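Local coordinates for Exo beta-1,2-glucooligosaccharide sophorohydrolase (non-reducing end) (Parabacteroides distasonis ATCC 8503, PDB 5Z06), which hydrolyses linear beta-1,2-glucan and beta-1,2-glucooligosaccharides from the non-reducing end, releasing sophorose as an exo-acting glycoside hydrolase, at residues 261-264 and 265-269; 506-509 and 510-513. One frame throughout, in Å; residues are numbered along the deposited sequence.

Both contacts are tight local turns, and they lie on opposite sides of the chain's centre, with centres about 58 Å apart. They share no strand or helix. Contact 1 (261-269) lies where the chain leaves strand 254-262 of a four-stranded antiparallel sheet and folds back on itself in the loop that follows. Five of its nine touching residues are buried. Contact 2 (506-513) follows helix 495-505 in the glycoamylase-like part of the chain, and of its four touching residues only Gly510 is buried. The chemistry differs accordingly. In contact 1 an aspartate and a serine bind backbone N-H groups beside a single beta bridge. In contact 2 a lysine-glutamate salt bridge spans one turn.

Contact 1. Residues 261-264 and 265-269; sequences AVDY and ALNES
Ala261 to Asp263 run back against Asn267 to Ser269, nearly antiparallel, with Val262 and Glu268 forming a single beta bridge. This is a tight beta hairpin at the end of strand 254-262, a type I turn from Asp263 to Leu266 followed by a G1 bulge at Leu266. Leu266 N binds Asp263 O at 2.8 Å. Asp263 N binds Asn267 O at 3.0 Å.

The Asp263 carboxylate folds over the turn. Its CG sits between the backbone N and the carbonyl carbon (chi1 69°). Asp263 OD1 accepts Asn267 N at 3.0 Å, met from above the carboxylate plane. Asp263 OD2 offers its syn lone pair to Asn267 ND2 at 2.8 Å. The carboxylate and amide planes stand 80° apart, yet OD2 lies close to the amide plane. Two bonds to one residue thus limit rotation of the buried carboxylate.

Val262 and Leu266 meet more loosely, Val262 CG1 to Leu266 CD2 at 4.1 Å, and both also touch Tyr219 of the adjacent strand 219-225. The carboxylate of Glu268 meets Arg221 (salt bridge) and Tyr223 (hydrogen bond) of that strand, and is hydrogen-bonded to Thr260 of strand 254-262. The hydroxyl of Tyr264 binds Asp7 and Arg82, tying the turn to two places in the N-terminal part of the chain.

At the open end, Ser269 grips Ala261 twice. Ser269 N binds Ala261 O at 2.7 Å, and Ser269 OG accepts Ala261 N at 2.8 Å.

Contact 2. Residues 506-509 and 510-513; sequences RVED and GKMY
Lys511 lies alongside Glu508, the two side chains pointing the same way. Lys511 CB sits 3.2 Å from Glu508 O. Lys511 CG is equally near that oxygen, because it lies between the backbone N and the carbonyl carbon (chi1 75°). Beyond CG the chain is extended. Lys511 CD passes Glu508 OE1 at 3.5 Å, and CE follows beside the same oxygen. At the tip, Lys511 NZ reaches Glu508 OE1 at 2.8 Å in a hydrogen-bonded salt bridge, on the syn side but 31° out of the carboxylate plane. Glu508 bends at chi2 (-80°), which brings its carboxylate round to the lysine.

The salt bridge spans a type II beta turn from Glu508 to Lys511, in the loop after helix 495-505. Lys511 N closes the turn on Glu508 O at 3.0 Å. Gly510 holds the third position with positive phi, where a side chain would clash with Asp509 O. A type I turn from Gly510 to Tyr513 follows directly, closed by Tyr513 N on Gly510 O.

With an alanine in place of Lys511, the Glu508 carboxylate would probably lose its mate across the turn and be freer to swing away. Glu508 and Lys511 also touch the helix, at Ala502 and Gln498. The CB of Asp509 points away from 510-513, and its OD2 is hydrogen-bonded to the hydroxyl of Tyr519.

Contact 1. Residues 261-264 and 265-269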
ATOM      1  N   ALA A 261      15.697  19.565   7.553  1.00 40.61           N
ATOM      2  CA  ALA A 261      14.784  19.033   8.574  1.00 39.86           C
ATOM      3  C   ALA A 261      14.036  20.178   9.241  1.00 40.91           C
ATOM      4  O   ALA A 261      14.625  21.196   9.587  1.00 42.81           O
ATOM      5  CB  ALA A 261      15.545  18.235   9.614  1.00 39.98           C
ATOM      6  N   VAL A 262      12.736  19.996   9.425  1.00 41.89           N
ATOM      7  CA  VAL A 262      11.863  21.008   9.997  1.00 40.48           C
ATOM      8  C   VAL A 262      11.270  20.414  11.265  1.00 42.01           C
ATOM      9  O   VAL A 262      10.759  19.301  11.235  1.00 39.95           O
ATOM     10  CB  VAL A 262      10.748  21.387   9.013  1.00 40.53           C
ATOM     11  CG1 VAL A 262       9.808  22.438   9.592  1.00 39.64           C
ATOM     12  CG2 VAL A 262      11.356  21.883   7.711  1.00 41.06           C
ATOM     13  N   ASP A 263      11.360  21.146  12.380  1.00 41.86           N
ATOM     14  CA  ASP A 263      10.774  20.696  13.646  1.00 40.94           C
ATOM     15  C   ASP A 263       9.338  21.175  13.737  1.00 39.29           C
ATOM     16  O   ASP A 263       8.870  21.916  12.864  1.00 40.18           O
ATOM     17  CB  ASP A 263      11.629  21.132  14.859  1.00 44.37           C
ATOM     18  CG  ASP A 263      11.618  22.648  15.123  1.00 44.64           C
ATOM     19  OD1 ASP A 263      10.660  23.356  14.765  1.00 43.03           O
ATOM     20  OD2 ASP A 263      12.604  23.122  15.722  1.00 46.04           O
ATOM     21  N   TYR A 264       8.637  20.769  14.786  1.00 37.87           N
ATOM     22  CA  TYR A 264       7.234  21.152  14.950  1.00 42.02           C
ATOM     23  C   TYR A 264       6.996  22.648  15.180  1.00 45.54           C
ATOM     24  O   TYR A 264       5.899  23.148  14.911  1.00 49.45           O
ATOM     25  CB  TYR A 264       6.560  20.315  16.038  1.00 40.87           C
ATOM     26  CG  TYR A 264       6.130  18.969  15.519  1.00 38.83           C
ATOM     27  CD1 TYR A 264       7.059  17.965  15.271  1.00 37.47           C
ATOM     28  CD2 TYR A 264       4.792  18.713  15.239  1.00 38.10           C
ATOM     29  CE1 TYR A 264       6.658  16.732  14.789  1.00 37.44           C
ATOM     30  CE2 TYR A 264       4.380  17.491  14.755  1.00 36.13           C
ATOM     31  CZ  TYR A 264       5.318  16.504  14.516  1.00 37.76           C
ATOM     32  OH  TYR A 264       4.907  15.282  14.043  1.00 34.00           O
ATOM     33  N   ALA A 265       8.022  23.363  15.644  1.00 47.98           N
ATOM     34  CA  ALA A 265       7.981  24.826  15.713  1.00 48.23           C
ATOM     35  C   ALA A 265       8.207  25.472  14.343  1.00 49.00           C
ATOM     36  O   ALA A 265       8.149  26.701  14.230  1.00 47.24           O
ATOM     37  CB  ALA A 265       9.005  25.343  16.712  1.00 48.25           C
ATOM     38  N   LEU A 266       8.459  24.642  13.320  1.00 45.51           N
ATOM     39  CA  LEU A 266       8.746  25.061  11.955  1.00 44.99           C
ATOM     40  C   LEU A 266      10.081  25.795  11.845  1.00 45.29           C
ATOM     41  O   LEU A 266      10.282  26.598  10.953  1.00 47.31           O
ATOM     42  CB  LEU A 266       7.579  25.840  11.325  1.00 43.48           C
ATOM     43  CG  LEU A 266       6.204  25.183  11.484  1.00 45.53           C
ATOM     44  CD1 LEU A 266       5.130  25.989  10.783  1.00 44.90           C
ATOM     45  CD2 LEU A 266       6.189  23.752  10.958  1.00 46.57           C
ATOM     46  N   ASN A 267      11.011  25.480  12.736  1.00 47.34           N
ATOM     47  CA  ASN A 267      12.399  25.884  12.530  1.00 49.84           C
ATOM     48  C   ASN A 267      12.971  24.930  11.512  1.00 49.27           C
ATOM     49  O   ASN A 267      12.542  23.786  11.422  1.00 45.76           O
ATOM     50  CB  ASN A 267      13.231  25.790  13.807  1.00 49.86           C
ATOM     51  CG  ASN A 267      12.629  26.580  14.948  1.00 50.76           C
ATOM     52  OD1 ASN A 267      12.339  27.773  14.813  1.00 47.91           O
ATOM     53  ND2 ASN A 267      12.412  25.909  16.069  1.00 47.69           N
ATOM     54  N   GLU A 268      13.959  25.410  10.778  1.00 49.74           N
ATOM     55  CA  GLU A 268      14.533  24.673   9.682  1.00 51.22           C
ATOM     56  C   GLU A 268      16.008  24.453   9.943  1.00 50.70           C
ATOM     57  O   GLU A 268      16.727  25.376  10.288  1.00 54.68           O
ATOM     58  CB  GLU A 268      14.310  25.456   8.388  1.00 54.69           C
ATOM     59  CG  GLU A 268      14.698  24.723   7.111  1.00 56.47           C
ATOM     60  CD  GLU A 268      13.813  25.056   5.913  1.00 56.71           C
ATOM     61  OE1 GLU A 268      13.009  26.014   5.936  1.00 59.08           O
ATOM     62  OE2 GLU A 268      13.905  24.324   4.925  1.00 55.43           O
ATOM     63  N   SER A 269      16.460  23.218   9.765  1.00 49.90           N
ATOM     64  CA  SER A 269      17.870  22.913   9.811  1.00 49.52           C
ATOM     65  C   SER A 269      18.618  23.684   8.745  1.00 51.44           C
ATOM     66  O   SER A 269      18.033  24.324   7.855  1.00 49.00           O
ATOM     67  CB  SER A 269      18.116  21.427   9.550  1.00 50.54           C
ATOM     68  OG  SER A 269      17.965  21.138   8.165  1.00 48.04           O
TER

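Contact 2. Residues 506-509 and 510-513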
ATOM      1  N   ARG A 506     -20.287 -14.450  -6.352  1.00 29.17           N
ATOM      2  CA  ARG A 506     -21.604 -13.883  -6.750  1.00 30.74           C
ATOM      3  C   ARG A 506     -22.066 -14.397  -8.115  1.00 30.47           C
ATOM      4  O   ARG A 506     -22.886 -13.780  -8.759  1.00 31.00           O
ATOM      5  CB  ARG A 506     -21.574 -12.328  -6.747  1.00 31.35           C
ATOM      6  CG  ARG A 506     -20.863 -11.682  -5.561  1.00 31.32           C
ATOM      7  CD  ARG A 506     -21.388 -12.179  -4.220  1.00 32.18           C
ATOM      8  NE  ARG A 506     -22.842 -12.004  -4.048  1.00 32.91           N
ATOM      9  CZ  ARG A 506     -23.639 -12.734  -3.242  1.00 34.25           C
ATOM     10  NH1 ARG A 506     -23.155 -13.742  -2.517  1.00 32.21           N
ATOM     11  NH2 ARG A 506     -24.950 -12.466  -3.162  1.00 32.21           N
ATOM     12  N   VAL A 507     -21.488 -15.516  -8.548  1.00 31.83           N
ATOM     13  CA  VAL A 507     -21.840 -16.176  -9.788  1.00 32.08           C
ATOM     14  C   VAL A 507     -21.710 -17.646  -9.503  1.00 33.75           C
ATOM     15  O   VAL A 507     -21.124 -18.062  -8.493  1.00 32.94           O
ATOM     16  CB  VAL A 507     -20.949 -15.805 -10.998  1.00 31.16           C
ATOM     17  CG1 VAL A 507     -21.144 -14.336 -11.406  1.00 32.44           C
ATOM     18  CG2 VAL A 507     -19.481 -16.114 -10.737  1.00 31.23           C
ATOM     19  N   GLU A 508     -22.267 -18.422 -10.410  1.00 35.23           N
ATOM     20  CA  GLU A 508     -22.194 -19.862 -10.329  1.00 37.24           C
ATOM     21  C   GLU A 508     -20.901 -20.359 -10.980  1.00 36.12           C
ATOM     22  O   GLU A 508     -20.453 -21.455 -10.684  1.00 32.37           O
ATOM     23  CB  GLU A 508     -23.407 -20.466 -11.025  1.00 38.82           C
ATOM     24  CG  GLU A 508     -24.730 -20.147 -10.360  1.00 41.87           C
ATOM     25  CD  GLU A 508     -24.993 -21.038  -9.162  1.00 45.84           C
ATOM     26  OE1 GLU A 508     -25.291 -22.242  -9.386  1.00 45.99           O
ATOM     27  OE2 GLU A 508     -24.894 -20.536  -8.013  1.00 45.26           O
ATOM     28  N   ASP A 509     -20.312 -19.536 -11.856  1.00 35.18           N
ATOM     29  CA  ASP A 509     -19.174 -19.927 -12.669  1.00 34.38           C
ATOM     30  C   ASP A 509     -18.035 -20.330 -11.733  1.00 33.46           C
ATOM     31  O   ASP A 509     -17.704 -19.576 -10.814  1.00 31.88           O
ATOM     32  CB  ASP A 509     -18.651 -18.767 -13.551  1.00 37.98           C
ATOM     33  CG  ASP A 509     -19.723 -18.109 -14.446  1.00 38.00           C
ATOM     34  OD1 ASP A 509     -20.932 -18.344 -14.258  1.00 42.25           O
ATOM     35  OD2 ASP A 509     -19.334 -17.326 -15.332  1.00 38.11           O
ATOM     36  N   GLY A 510     -17.459 -21.518 -11.955  1.00 30.36           N
ATOM     37  CA  GLY A 510     -16.349 -21.996 -11.147  1.00 30.19           C
ATOM     38  C   GLY A 510     -16.714 -22.554  -9.786  1.00 29.90           C
ATOM     39  O   GLY A 510     -15.828 -22.950  -9.016  1.00 28.61           O
ATOM     40  N   LYS A 511     -18.004 -22.637  -9.482  1.00 30.17           N
ATOM     41  CA  LYS A 511     -18.408 -23.226  -8.213  1.00 33.13           C
ATOM     42  C   LYS A 511     -17.984 -24.715  -8.122  1.00 30.71           C
ATOM     43  O   LYS A 511     -17.808 -25.220  -7.026  1.00 32.35           O
ATOM     44  CB  LYS A 511     -19.912 -23.049  -7.954  1.00 34.70           C
ATOM     45  CG  LYS A 511     -20.796 -23.959  -8.782  1.00 36.90           C
ATOM     46  CD  LYS A 511     -22.254 -23.719  -8.441  1.00 39.34           C
ATOM     47  CE  LYS A 511     -23.105 -24.832  -9.009  1.00 40.45           C
ATOM     48  NZ  LYS A 511     -24.491 -24.731  -8.491  1.00 42.94           N
ATOM     49  N   MET A 512     -17.794 -25.385  -9.258  1.00 31.81           N
ATOM     50  CA  MET A 512     -17.279 -26.774  -9.294  1.00 35.78           C
ATOM     51  C   MET A 512     -15.744 -26.867  -9.278  1.00 33.97           C
ATOM     52  O   MET A 512     -15.184 -27.912  -9.599  1.00 33.38           O
ATOM     53  CB  MET A 512     -17.806 -27.510 -10.550  1.00 38.56           C
ATOM     54  CG  MET A 512     -19.327 -27.590 -10.688  1.00 41.39           C
ATOM     55  SD  MET A 512     -20.052 -28.265  -9.192  1.00 47.04           S
ATOM     56  CE  MET A 512     -19.611 -30.008  -9.316  1.00 46.77           C
ATOM     57  N   TYR A 513     -15.082 -25.775  -8.898  1.00 33.75           N
ATOM     58  CA  TYR A 513     -13.621 -25.578  -9.010  1.00 31.39           C
ATOM     59  C   TYR A 513     -13.232 -25.348 -10.436  1.00 30.02           C
ATOM     60  O   TYR A 513     -12.654 -24.305 -10.777  1.00 29.02           O
ATOM     61  CB  TYR A 513     -12.761 -26.695  -8.399  1.00 31.31           C
ATOM     62  CG  TYR A 513     -11.306 -26.329  -8.497  1.00 30.14           C
ATOM     63  CD1 TYR A 513     -10.752 -25.377  -7.654  1.00 29.98           C
ATOM     64  CD2 TYR A 513     -10.496 -26.895  -9.468  1.00 30.44           C
ATOM     65  CE1 TYR A 513      -9.408 -25.023  -7.751  1.00 28.62           C
ATOM     66  CE2 TYR A 513      -9.168 -26.540  -9.581  1.00 30.20           C
ATOM     67  CZ  TYR A 513      -8.635 -25.604  -8.723  1.00 28.56           C
ATOM     68  OH  TYR A 513      -7.313 -25.282  -8.885  1.00 30.02           O
TER